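Local coordinates for protein dachshund homolog 1 (Homo sapiens, PDB 1L8R) that regulates transcription during organogenesis, acting with SIX and EYA proteins, and carries in this DACHbox-N domain a DNA-binding motif similar to that of forkhead/winged-helix proteins, at residues E6-D11 and G24-C29; K16-T21 and L30-D35; I69-G74 and G79-K84; L55-V60 and R88-T93. All coordinates share one frame; numbering follows the deposited sequence.

Contact 1. Residues E6-D11 and G24-C29; sequences ECKMVD and GCELIC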
loop_
_atom_site.group_PDB
_atom_site.type_symbol
_atom_site.label_atom_id
_atom_site.label_comp_id
_atom_site.label_asym_id
_atom_site.label_seq_id
_atom_site.Cartn_x
_atom_site.Cartn_y
_atom_site.Cartn_z
ATOM N N GLU A 6 1.267 -5.988 13.785
ATOM C CA GLU A 6 2.668 -6.375 13.701
ATOM C C GLU A 6 3.132 -6.190 12.262
ATOM O O GLU A 6 2.593 -6.795 11.341
ATOM C CB GLU A 6 2.849 -7.832 14.128
ATOM C CG GLU A 6 2.669 -8.054 15.617
ATOM C CD GLU A 6 3.665 -7.250 16.433
ATOM O OE1 GLU A 6 4.877 -7.364 16.165
ATOM O OE2 GLU A 6 3.237 -6.507 17.341
ATOM N N CYS A 7 4.130 -5.339 12.076
ATOM C CA CYS A 7 4.650 -5.061 10.746
ATOM C C CYS A 7 5.795 -5.996 10.380
ATOM O O CYS A 7 6.446 -6.583 11.248
ATOM C CB CYS A 7 5.153 -3.614 10.688
ATOM S SG CYS A 7 5.485 -2.980 9.032
ATOM N N LYS A 8 6.018 -6.142 9.081
ATOM C CA LYS A 8 7.123 -6.948 8.583
ATOM C C LYS A 8 7.404 -6.522 7.154
ATOM O O LYS A 8 6.504 -6.077 6.430
ATOM C CB LYS A 8 6.813 -8.451 8.659
ATOM C CG LYS A 8 5.857 -8.987 7.618
ATOM C CD LYS A 8 5.779 -10.510 7.718
ATOM C CE LYS A 8 4.864 -11.100 6.661
ATOM N NZ LYS A 8 4.785 -12.584 6.777
HETATM N N MSE A 9 8.665 -6.625 6.754
HETATM C CA MSE A 9 9.049 -6.245 5.404
HETATM C C MSE A 9 8.902 -7.476 4.518
HETATM O O MSE A 9 9.284 -8.585 4.910
HETATM C CB MSE A 9 10.496 -5.738 5.376
HETATM C CG MSE A 9 10.811 -4.609 6.364
HETATM SE SE MSE A 9 9.711 -3.026 6.165
HETATM C CE MSE A 9 8.487 -3.371 7.613
ATOM N N VAL A 10 8.329 -7.279 3.338
ATOM C CA VAL A 10 8.108 -8.367 2.396
ATOM C C VAL A 10 8.568 -7.925 1.017
ATOM O O VAL A 10 8.739 -6.734 0.766
ATOM C CB VAL A 10 6.616 -8.759 2.332
ATOM C CG1 VAL A 10 6.146 -9.218 3.704
ATOM C CG2 VAL A 10 5.785 -7.582 1.843
ATOM N N ASP A 11 8.766 -8.881 0.119
ATOM C CA ASP A 11 9.230 -8.541 -1.214
ATOM C C ASP A 11 8.088 -8.183 -2.148
ATOM O O ASP A 11 7.039 -8.829 -2.150
ATOM C CB ASP A 11 10.027 -9.701 -1.821
ATOM C CG ASP A 11 10.752 -9.304 -3.101
ATOM O OD1 ASP A 11 11.800 -8.627 -3.007
ATOM O OD2 ASP A 11 10.270 -9.657 -4.201
ATOM N N GLY A 24 -6.693 -12.054 7.907
ATOM C CA GLY A 24 -6.106 -13.202 7.233
ATOM C C GLY A 24 -5.451 -12.965 5.886
ATOM O O GLY A 24 -5.128 -13.918 5.177
ATOM N N CYS A 25 -5.234 -11.707 5.521
ATOM C CA CYS A 25 -4.612 -11.421 4.236
ATOM C C CYS A 25 -3.407 -10.507 4.410
ATOM O O CYS A 25 -3.465 -9.525 5.140
ATOM C CB CYS A 25 -5.620 -10.761 3.298
ATOM S SG CYS A 25 -5.049 -10.647 1.593
ATOM N N GLU A 26 -2.311 -10.843 3.740
ATOM C CA GLU A 26 -1.105 -10.044 3.821
ATOM C C GLU A 26 -1.291 -8.810 2.945
ATOM O O GLU A 26 -1.499 -8.919 1.736
ATOM C CB GLU A 26 0.099 -10.852 3.338
ATOM C CG GLU A 26 1.427 -10.168 3.564
ATOM C CD GLU A 26 2.598 -11.074 3.254
ATOM O OE1 GLU A 26 2.798 -12.062 3.995
ATOM O OE2 GLU A 26 3.313 -10.798 2.270
ATOM N N LEU A 27 -1.212 -7.638 3.557
ATOM C CA LEU A 27 -1.388 -6.399 2.820
ATOM C C LEU A 27 -0.125 -5.564 2.887
ATOM O O LEU A 27 0.613 -5.622 3.868
ATOM C CB LEU A 27 -2.545 -5.605 3.416
ATOM C CG LEU A 27 -3.851 -6.363 3.624
ATOM C CD1 LEU A 27 -4.852 -5.429 4.295
ATOM C CD2 LEU A 27 -4.392 -6.879 2.299
ATOM N N ILE A 28 0.135 -4.795 1.837
ATOM C CA ILE A 28 1.309 -3.948 1.849
ATOM C C ILE A 28 0.920 -2.476 1.797
ATOM O O ILE A 28 -0.218 -2.115 1.446
ATOM C CB ILE A 28 2.302 -4.301 0.695
ATOM C CG1 ILE A 28 1.636 -4.142 -0.671
ATOM C CG2 ILE A 28 2.777 -5.748 0.864
ATOM C CD1 ILE A 28 0.706 -5.261 -1.026
ATOM N N CYS A 29 1.870 -1.635 2.178
ATOM C CA CYS A 29 1.674 -0.193 2.213
ATOM C C CYS A 29 1.516 0.367 0.798
ATOM O O CYS A 29 2.467 0.380 0.017
ATOM C CB CYS A 29 2.860 0.443 2.920
ATOM S SG CYS A 29 2.821 2.219 2.937
#

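Contact 2. Residues K16-T21 and L30-D35; sequences KVASFT and LPQAFD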
loop_
_atom_site.group_PDB
_atom_site.type_symbol
_atom_site.label_atom_id
_atom_site.label_comp_id
_atom_site.label_asym_id
_atom_site.label_seq_id
_atom_site.Cartn_x
_atom_site.Cartn_y
_atom_site.Cartn_z
ATOM N N LYS A 16 11.687 -4.161 -1.052
ATOM C CA LYS A 16 11.183 -4.445 0.283
ATOM C C LYS A 16 10.132 -3.396 0.624
ATOM O O LYS A 16 10.359 -2.199 0.443
ATOM C CB LYS A 16 12.325 -4.387 1.300
ATOM C CG LYS A 16 13.202 -5.631 1.323
ATOM C CD LYS A 16 12.497 -6.776 2.035
ATOM C CE LYS A 16 13.302 -8.067 1.969
ATOM N NZ LYS A 16 13.363 -8.613 0.586
ATOM N N VAL A 17 8.978 -3.850 1.101
ATOM C CA VAL A 17 7.901 -2.944 1.483
ATOM C C VAL A 17 7.288 -3.395 2.803
ATOM O O VAL A 17 7.354 -4.573 3.170
ATOM C CB VAL A 17 6.790 -2.884 0.406
ATOM C CG1 VAL A 17 7.369 -2.367 -0.914
ATOM C CG2 VAL A 17 6.158 -4.254 0.221
ATOM N N ALA A 18 6.695 -2.444 3.515
ATOM C CA ALA A 18 6.064 -2.724 4.794
ATOM C C ALA A 18 4.722 -3.411 4.580
ATOM O O ALA A 18 4.001 -3.128 3.620
ATOM C CB ALA A 18 5.886 -1.438 5.577
ATOM N N SER A 19 4.389 -4.308 5.492
ATOM C CA SER A 19 3.160 -5.072 5.387
ATOM C C SER A 19 2.543 -5.347 6.750
ATOM O O SER A 19 3.241 -5.352 7.765
ATOM C CB SER A 19 3.458 -6.412 4.700
ATOM O OG SER A 19 2.399 -7.340 4.867
ATOM N N PHE A 20 1.232 -5.565 6.750
ATOM C CA PHE A 20 0.478 -5.942 7.948
ATOM C C PHE A 20 -0.488 -7.007 7.460
ATOM O O PHE A 20 -0.993 -6.925 6.339
ATOM C CB PHE A 20 -0.344 -4.781 8.525
ATOM C CG PHE A 20 0.477 -3.726 9.193
ATOM C CD1 PHE A 20 1.061 -3.947 10.437
ATOM C CD2 PHE A 20 0.708 -2.517 8.553
ATOM C CE1 PHE A 20 1.868 -2.979 11.034
ATOM C CE2 PHE A 20 1.515 -1.538 9.133
ATOM C CZ PHE A 20 2.101 -1.761 10.375
ATOM N N THR A 21 -0.739 -8.019 8.282
ATOM C CA THR A 21 -1.690 -9.044 7.888
ATOM C C THR A 21 -3.003 -8.748 8.604
ATOM O O THR A 21 -3.094 -8.838 9.828
ATOM C CB THR A 21 -1.171 -10.427 8.247
ATOM O OG1 THR A 21 0.003 -10.690 7.467
ATOM C CG2 THR A 21 -2.222 -11.488 7.942
ATOM N N LEU A 30 0.312 0.818 0.471
ATOM C CA LEU A 30 0.025 1.345 -0.862
ATOM C C LEU A 30 0.871 2.546 -1.296
ATOM O O LEU A 30 1.457 2.530 -2.384
ATOM C CB LEU A 30 -1.462 1.688 -0.986
ATOM C CG LEU A 30 -1.910 2.292 -2.325
ATOM C CD1 LEU A 30 -1.518 1.368 -3.470
ATOM C CD2 LEU A 30 -3.418 2.514 -2.297
ATOM N N PRO A 31 0.948 3.602 -0.467
ATOM C CA PRO A 31 1.755 4.764 -0.859
ATOM C C PRO A 31 3.211 4.402 -1.118
ATOM O O PRO A 31 3.847 4.956 -2.021
ATOM C CB PRO A 31 1.600 5.714 0.326
ATOM C CG PRO A 31 0.245 5.384 0.844
ATOM C CD PRO A 31 0.226 3.873 0.792
ATOM N N GLN A 32 3.740 3.476 -0.324
ATOM C CA GLN A 32 5.126 3.050 -0.483
ATOM C C GLN A 32 5.307 2.325 -1.810
ATOM O O GLN A 32 6.254 2.610 -2.547
ATOM C CB GLN A 32 5.548 2.137 0.672
ATOM C CG GLN A 32 6.979 1.620 0.572
ATOM C CD GLN A 32 7.389 0.825 1.797
ATOM O OE1 GLN A 32 6.599 0.050 2.333
ATOM N NE2 GLN A 32 8.630 1.003 2.236
ATOM N N ALA A 33 4.403 1.396 -2.116
ATOM C CA ALA A 33 4.473 0.649 -3.372
ATOM C C ALA A 33 4.322 1.618 -4.540
ATOM O O ALA A 33 4.969 1.466 -5.576
ATOM C CB ALA A 33 3.378 -0.421 -3.420
ATOM N N PHE A 34 3.456 2.611 -4.365
ATOM C CA PHE A 34 3.232 3.625 -5.386
ATOM C C PHE A 34 4.539 4.369 -5.680
ATOM O O PHE A 34 4.952 4.470 -6.836
ATOM C CB PHE A 34 2.170 4.620 -4.911
ATOM C CG PHE A 34 2.066 5.855 -5.764
ATOM C CD1 PHE A 34 1.455 5.808 -7.010
ATOM C CD2 PHE A 34 2.596 7.062 -5.323
ATOM C CE1 PHE A 34 1.371 6.950 -7.808
ATOM C CE2 PHE A 34 2.518 8.207 -6.113
ATOM C CZ PHE A 34 1.904 8.150 -7.357
ATOM N N ASP A 35 5.196 4.870 -4.635
ATOM C CA ASP A 35 6.444 5.615 -4.809
ATOM C C ASP A 35 7.530 4.789 -5.478
ATOM O O ASP A 35 8.367 5.325 -6.206
ATOM C CB ASP A 35 6.996 6.113 -3.469
ATOM C CG ASP A 35 6.039 7.024 -2.742
ATOM O OD1 ASP A 35 5.280 7.761 -3.410
ATOM O OD2 ASP A 35 6.063 7.011 -1.496
#

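Contact 3. Residues I69-G74 and G79-K84; sequences ILRGLG and GVNRCK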
loop_
_atom_site.group_PDB
_atom_site.type_symbol
_atom_site.label_atom_id
_atom_site.label_comp_id
_atom_site.label_asym_id
_atom_site.label_seq_id
_atom_site.Cartn_x
_atom_site.Cartn_y
_atom_site.Cartn_z
ATOM N N ILE A 69 3.761 3.381 12.823
ATOM C CA ILE A 69 4.850 2.456 12.513
ATOM C C ILE A 69 5.372 2.725 11.099
ATOM O O ILE A 69 6.583 2.786 10.877
ATOM C CB ILE A 69 4.381 0.983 12.627
ATOM C CG1 ILE A 69 4.171 0.625 14.100
ATOM C CG2 ILE A 69 5.420 0.044 11.995
ATOM C CD1 ILE A 69 3.390 -0.647 14.313
ATOM N N LEU A 70 4.465 2.908 10.148
ATOM C CA LEU A 70 4.873 3.156 8.768
ATOM C C LEU A 70 5.663 4.453 8.664
ATOM O O LEU A 70 6.616 4.541 7.894
ATOM C CB LEU A 70 3.648 3.191 7.855
ATOM C CG LEU A 70 2.915 1.845 7.789
ATOM C CD1 LEU A 70 1.583 1.990 7.099
ATOM C CD2 LEU A 70 3.796 0.844 7.042
ATOM N N ARG A 71 5.277 5.462 9.439
ATOM C CA ARG A 71 6.027 6.717 9.409
ATOM C C ARG A 71 7.428 6.498 9.991
ATOM O O ARG A 71 8.422 7.020 9.473
ATOM C CB ARG A 71 5.306 7.804 10.211
ATOM C CG ARG A 71 4.053 8.325 9.545
ATOM C CD ARG A 71 3.735 9.728 10.040
ATOM N NE ARG A 71 3.626 9.796 11.493
ATOM C CZ ARG A 71 2.492 10.023 12.147
ATOM N NH1 ARG A 71 1.363 10.203 11.476
ATOM N NH2 ARG A 71 2.489 10.078 13.472
ATOM N N GLY A 72 7.498 5.711 11.061
ATOM C CA GLY A 72 8.771 5.430 11.706
ATOM C C GLY A 72 9.718 4.633 10.831
ATOM O O GLY A 72 10.935 4.797 10.921
ATOM N N LEU A 73 9.153 3.775 9.985
ATOM C CA LEU A 73 9.921 2.925 9.075
ATOM C C LEU A 73 10.313 3.659 7.810
ATOM O O LEU A 73 11.105 3.151 7.017
ATOM C CB LEU A 73 9.095 1.700 8.668
ATOM C CG LEU A 73 8.808 0.613 9.699
ATOM C CD1 LEU A 73 7.762 -0.337 9.153
ATOM C CD2 LEU A 73 10.091 -0.138 10.024
ATOM N N GLY A 74 9.739 4.840 7.613
ATOM C CA GLY A 74 10.024 5.610 6.419
ATOM C C GLY A 74 9.163 5.172 5.247
ATOM O O GLY A 74 9.371 5.632 4.122
ATOM N N GLY A 79 4.837 13.799 7.608
ATOM C CA GLY A 79 3.611 14.574 7.722
ATOM C C GLY A 79 2.339 13.819 7.374
ATOM O O GLY A 79 1.244 14.381 7.422
ATOM N N VAL A 80 2.475 12.543 7.031
ATOM C CA VAL A 80 1.323 11.727 6.662
ATOM C C VAL A 80 0.596 11.175 7.890
ATOM O O VAL A 80 1.209 10.581 8.783
ATOM C CB VAL A 80 1.762 10.566 5.734
ATOM C CG1 VAL A 80 0.569 9.696 5.358
ATOM C CG2 VAL A 80 2.403 11.141 4.468
ATOM N N ASN A 81 -0.717 11.380 7.933
ATOM C CA ASN A 81 -1.514 10.911 9.057
ATOM C C ASN A 81 -2.531 9.849 8.679
ATOM O O ASN A 81 -3.239 9.334 9.541
ATOM C CB ASN A 81 -2.227 12.090 9.721
ATOM C CG ASN A 81 -1.261 13.048 10.375
ATOM O OD1 ASN A 81 -0.469 12.653 11.232
ATOM N ND2 ASN A 81 -1.313 14.315 9.975
ATOM N N ARG A 82 -2.605 9.529 7.389
ATOM C CA ARG A 82 -3.532 8.511 6.891
ATOM C C ARG A 82 -2.797 7.599 5.912
ATOM O O ARG A 82 -1.910 8.049 5.184
ATOM C CB ARG A 82 -4.714 9.149 6.154
ATOM C CG ARG A 82 -5.462 10.224 6.917
ATOM C CD ARG A 82 -6.643 10.730 6.094
ATOM N NE ARG A 82 -6.245 11.174 4.757
ATOM C CZ ARG A 82 -5.462 12.222 4.509
ATOM N NH1 ARG A 82 -4.982 12.953 5.507
ATOM N NH2 ARG A 82 -5.153 12.538 3.258
ATOM N N CYS A 83 -3.164 6.319 5.888
ATOM C CA CYS A 83 -2.524 5.382 4.972
ATOM C C CYS A 83 -3.423 4.203 4.664
ATOM O O CYS A 83 -4.192 3.762 5.512
ATOM C CB CYS A 83 -1.213 4.858 5.559
ATOM S SG CYS A 83 -0.200 3.989 4.336
ATOM N N LYS A 84 -3.319 3.694 3.440
ATOM C CA LYS A 84 -4.112 2.549 3.022
ATOM C C LYS A 84 -3.233 1.368 2.648
ATOM O O LYS A 84 -2.066 1.535 2.282
ATOM C CB LYS A 84 -5.027 2.938 1.865
ATOM C CG LYS A 84 -6.187 3.812 2.332
ATOM C CD LYS A 84 -6.996 4.362 1.183
ATOM C CE LYS A 84 -8.164 5.184 1.702
ATOM N NZ LYS A 84 -8.867 5.904 0.596
#

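Contact 4. Residues L55-V60 and R88-T93; sequences LEITPV and RKDFET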
loop_
_atom_site.group_PDB
_atom_site.type_symbol
_atom_site.label_atom_id
_atom_site.label_comp_id
_atom_site.label_asym_id
_atom_site.label_seq_id
_atom_site.Cartn_x
_atom_site.Cartn_y
_atom_site.Cartn_z
ATOM N N LEU A 55 -11.680 -0.720 -10.498
ATOM C CA LEU A 55 -11.277 -2.126 -10.452
ATOM C C LEU A 55 -11.988 -2.892 -9.342
ATOM O O LEU A 55 -11.738 -4.082 -9.138
ATOM C CB LEU A 55 -9.762 -2.240 -10.251
ATOM C CG LEU A 55 -8.862 -1.782 -11.397
ATOM C CD1 LEU A 55 -7.429 -1.623 -10.902
ATOM C CD2 LEU A 55 -8.936 -2.790 -12.535
ATOM N N GLU A 56 -12.870 -2.205 -8.624
ATOM C CA GLU A 56 -13.619 -2.814 -7.527
ATOM C C GLU A 56 -12.717 -3.282 -6.390
ATOM O O GLU A 56 -12.966 -4.317 -5.769
ATOM C CB GLU A 56 -14.459 -3.991 -8.040
ATOM C CG GLU A 56 -15.512 -3.599 -9.069
ATOM C CD GLU A 56 -16.496 -2.560 -8.546
ATOM O OE1 GLU A 56 -17.368 -2.123 -9.326
ATOM O OE2 GLU A 56 -16.406 -2.179 -7.359
ATOM N N ILE A 57 -11.662 -2.519 -6.130
ATOM C CA ILE A 57 -10.730 -2.828 -5.055
ATOM C C ILE A 57 -10.863 -1.752 -3.974
ATOM O O ILE A 57 -10.633 -0.566 -4.235
ATOM C CB ILE A 57 -9.270 -2.843 -5.559
ATOM C CG1 ILE A 57 -9.090 -3.945 -6.609
ATOM C CG2 ILE A 57 -8.318 -3.058 -4.392
ATOM C CD1 ILE A 57 -7.743 -3.909 -7.323
ATOM N N THR A 58 -11.249 -2.164 -2.769
ATOM C CA THR A 58 -11.403 -1.236 -1.653
ATOM C C THR A 58 -10.256 -1.458 -0.674
ATOM O O THR A 58 -10.205 -2.477 0.015
ATOM C CB THR A 58 -12.737 -1.456 -0.913
ATOM O OG1 THR A 58 -13.828 -1.282 -1.827
ATOM C CG2 THR A 58 -12.883 -0.466 0.231
ATOM N N PRO A 59 -9.309 -0.512 -0.614
ATOM C CA PRO A 59 -8.144 -0.585 0.272
ATOM C C PRO A 59 -8.500 -0.594 1.747
ATOM O O PRO A 59 -9.482 0.028 2.160
ATOM C CB PRO A 59 -7.351 0.670 -0.093
ATOM C CG PRO A 59 -7.707 0.891 -1.518
ATOM C CD PRO A 59 -9.191 0.643 -1.522
ATOM N N VAL A 60 -7.697 -1.305 2.532
ATOM C CA VAL A 60 -7.887 -1.365 3.974
ATOM C C VAL A 60 -7.347 -0.071 4.575
ATOM O O VAL A 60 -6.306 0.438 4.160
ATOM C CB VAL A 60 -7.131 -2.567 4.589
ATOM C CG1 VAL A 60 -6.926 -2.358 6.087
ATOM C CG2 VAL A 60 -7.910 -3.853 4.324
ATOM N N ARG A 88 -0.850 -7.810 -2.321
ATOM C CA ARG A 88 0.113 -7.752 -3.410
ATOM C C ARG A 88 -0.557 -8.092 -4.735
ATOM O O ARG A 88 -0.212 -7.522 -5.768
ATOM C CB ARG A 88 1.301 -8.679 -3.136
ATOM C CG ARG A 88 2.315 -8.059 -2.177
ATOM C CD ARG A 88 3.579 -8.889 -2.026
ATOM N NE ARG A 88 3.302 -10.207 -1.463
ATOM C CZ ARG A 88 4.235 -11.029 -0.996
ATOM N NH1 ARG A 88 5.513 -10.672 -1.020
ATOM N NH2 ARG A 88 3.889 -12.209 -0.501
ATOM N N LYS A 89 -1.530 -8.999 -4.702
ATOM C CA LYS A 89 -2.247 -9.383 -5.916
ATOM C C LYS A 89 -3.044 -8.186 -6.434
ATOM O O LYS A 89 -3.098 -7.938 -7.639
ATOM C CB LYS A 89 -3.205 -10.545 -5.645
ATOM C CG LYS A 89 -3.759 -11.176 -6.917
ATOM C CD LYS A 89 -4.793 -12.259 -6.624
ATOM C CE LYS A 89 -6.179 -11.667 -6.411
ATOM N NZ LYS A 89 -6.704 -11.069 -7.673
ATOM N N ASP A 90 -3.671 -7.451 -5.519
ATOM C CA ASP A 90 -4.446 -6.281 -5.904
ATOM C C ASP A 90 -3.528 -5.169 -6.394
ATOM O O ASP A 90 -3.899 -4.383 -7.276
ATOM C CB ASP A 90 -5.310 -5.789 -4.736
ATOM C CG ASP A 90 -6.582 -6.611 -4.562
ATOM O OD1 ASP A 90 -6.941 -7.365 -5.491
ATOM O OD2 ASP A 90 -7.235 -6.496 -3.505
ATOM N N PHE A 91 -2.324 -5.090 -5.839
ATOM C CA PHE A 91 -1.419 -4.057 -6.297
ATOM C C PHE A 91 -1.015 -4.383 -7.732
ATOM O O PHE A 91 -0.935 -3.497 -8.571
ATOM C CB PHE A 91 -0.157 -3.975 -5.447
ATOM C CG PHE A 91 0.780 -2.896 -5.897
ATOM C CD1 PHE A 91 0.491 -1.560 -5.645
ATOM C CD2 PHE A 91 1.912 -3.205 -6.642
ATOM C CE1 PHE A 91 1.306 -0.542 -6.132
ATOM C CE2 PHE A 91 2.733 -2.198 -7.134
ATOM C CZ PHE A 91 2.433 -0.863 -6.878
ATOM N N GLU A 92 -0.763 -5.660 -8.008
ATOM C CA GLU A 92 -0.365 -6.048 -9.357
ATOM C C GLU A 92 -1.493 -5.748 -10.340
ATOM O O GLU A 92 -1.246 -5.303 -11.457
ATOM C CB GLU A 92 0.020 -7.532 -9.414
ATOM C CG GLU A 92 1.217 -7.917 -8.536
ATOM C CD GLU A 92 2.466 -7.064 -8.773
ATOM O OE1 GLU A 92 2.517 -6.299 -9.758
ATOM O OE2 GLU A 92 3.414 -7.167 -7.963
ATOM N N THR A 93 -2.732 -5.985 -9.919
ATOM C CA THR A 93 -3.884 -5.697 -10.764
ATOM C C THR A 93 -3.875 -4.195 -11.040
ATOM O O THR A 93 -4.094 -3.755 -12.168
ATOM C CB THR A 93 -5.208 -6.076 -10.066
ATOM O OG1 THR A 93 -5.247 -7.493 -9.848
ATOM C CG2 THR A 93 -6.403 -5.673 -10.919
#

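Contact 1. Residues E6-D11 and G24-C29
V10 and I28 make the close part of this contact between strands 8-11 and 25-29, first and third in the antiparallel sheet of the winged-helix-like DACHbox-N domain. Strand 15-22 lies between them in sheet order, and the two segments run at 91° to each other, their axes 8.8 Å apart at closest approach, so they meet by side chains alone. V10 CG2 rests on I28 CG2 at 3.7 Å, the two side chains crossing at about a right angle. V17 of the intervening strand touches both residues, which joins the three into one apolar patch. Beside it E26 reaches in from the opposite direction: its CG is anti to the backbone N (chi1 -172°) and the chain is extended, which brings OE2 to 3.5 Å from V10 CG1. That oxygen also has a salt bridge to R88 of helix 88-99. The solvent side is looser: K8 is exposed and its bond to E26 weak. Extended beyond CG, K8 crosses E26 at about a right angle and adds a second positive charge to the carboxylate. In this salt bridge K8 NZ stands 3.5 Å from E26 OE1, with K8 CE just as near that oxygen.

Contact 2. Residues K16-T21 and L30-D35
Q32 reaches from the helix to the strand and takes the backbone N-H of A18 on its OE1. The segments run nearly antiparallel, at 163°, with strand 16-21 and helix 30-35 8.1 Å apart at the closest approach of their axes. Q32 bridges this gap as a straight arm: the side chain leaves trans to its own amide nitrogen and stays trans at the next bond, an extended chain that carries the carboxamide from the helix to the strand backbone. The bond from A18 N to Q32 OE1 is short, 2.8 Å, and nearly straight at the hydrogen (172°). At the acceptor the donor sits 25° from the carbonyl plane. The same oxygen is flanked by carbon: V17 CA lies 3.4 Å from Q32 OE1, with V17 CB and the methyl CB of A18 little farther off. The V17 side chain crosses Q32 obliquely, with CB nearest the amide oxygen, while V17 also packs on V10, L12 and I28 within the sheet. The methyl of A18 in turn touches L70 of helix 64-73 and M9 of the edge strand. Q32 also touches A75 in the loop beyond helix 64-73. The contact joins the second strand of the sheet to the first turns of the helix that directly follows the third strand. Chemically, a side-chain carbonyl satisfies the N-H of a buried strand residue, and one polar bond set among aliphatic carbons is consistent with a directed link between helix and strand, alongside the apolar packing.

Contact 3. Residues I69-G74 and G79-K84
R71 NH1 donates to the carbonyl oxygen of V80 at 2.7 Å, tying helix 64-73 of the winged-helix-like domain to the irregular chain that leads into strand 84-87. The bond is fairly straight, 163° at the hydrogen. V80 O lies at the edge of the guanidinium, near its plane, whereas the donor is tilted from the carbonyl plane. The arginine chain bends at chi3 (-55°), which swings the guanidinium onto V80 O; CD, just before the bend, also lies close to that oxygen, 2.9 Å from V80 O. N81 turns away at its CB but brings its amide back, with OD1 3.1 Å from R71 NH1 and the amide plane almost perpendicular (87°) to the guanidinium. Replacing R71 by a leucine would probably leave V80 O without this donor and remove the polar tie between helix and loop. I76, in the connecting loop, packs on both R71 and L70. Past R71 the helix closes in a Schellman motif at G74, whose positive phi suits glycine. One residue back on the helix, L70 makes the apolar part of the contact: C83, buried and also touching C62, has SG turned opposite its own amide nitrogen, which sets that sulfur 3.8 Å from L70 CD1.

Contact 4. Residues L55-V60 and R88-T93
The chain 55-60 is irregular and passes beside the first turns of helix 88-99 without a backbone bond to it. It leaves helix 45-54 through a Schellman motif, E56 taking positive phi, and goes on to the short edge strand 60-61; the contact thus joins this loop to helix 88-99 of the winged-helix-like DACHbox-N domain. The CA atoms of I57 and D90 come within 7.2 Å, and those of L55 and T93 within 8.2 Å, so contacts are made by residues a helical turn apart on the second segment. I57 has the largest share of the contact. It slides past D90 in the opposite direction, CG2 lying 3.7 Å from D90 OD2 and CD1 3.9 Å from the backbone O of D90. With CG1 beside the backbone N (chi1 -63°) and CG2 anti to it, both branches of I57 lie against D90, and CD1 also reaches T93, whose CG2 is 4.2 Å from it. L55 borders the same methyl, CD2 standing 4.2 Å from T93 CG2. L52 of helix 45-54 also packs on I57 and on P59. An alanine in place of I57 is likely to open a gap between the loop and D90 and T93, since every carbon beyond CB goes. No hydrogen bond crosses the contact: aliphatic branches rest on methyl and on the flank of an acidic side chain, which implies that shape fit, not directed bonds, joins these two segments.

Contacts 1 and 2 interleave along the chain and share the sheet, their centres 8 Å apart; S19 OG, 2.7 Å from L27 O, probably bonds there. Contact 1 meets contact 4 through R88, whose NH1 lies 2.6 Å from D11 O in a probable hydrogen bond. Contact 3 reaches contact 2 where A18 CB packs 3.4 Å from L70 CD2, and F91 CE1 of the last helix sits 3.4 Å from A33 CB to join contact 4 to contact 2. Contacts 3 and 4, about 20 Å apart between centres and on opposite sides of the chain's centre, still touch through K84 and P59. Together the four unite sheet and helices of the domain bearing the DNA-binding motif.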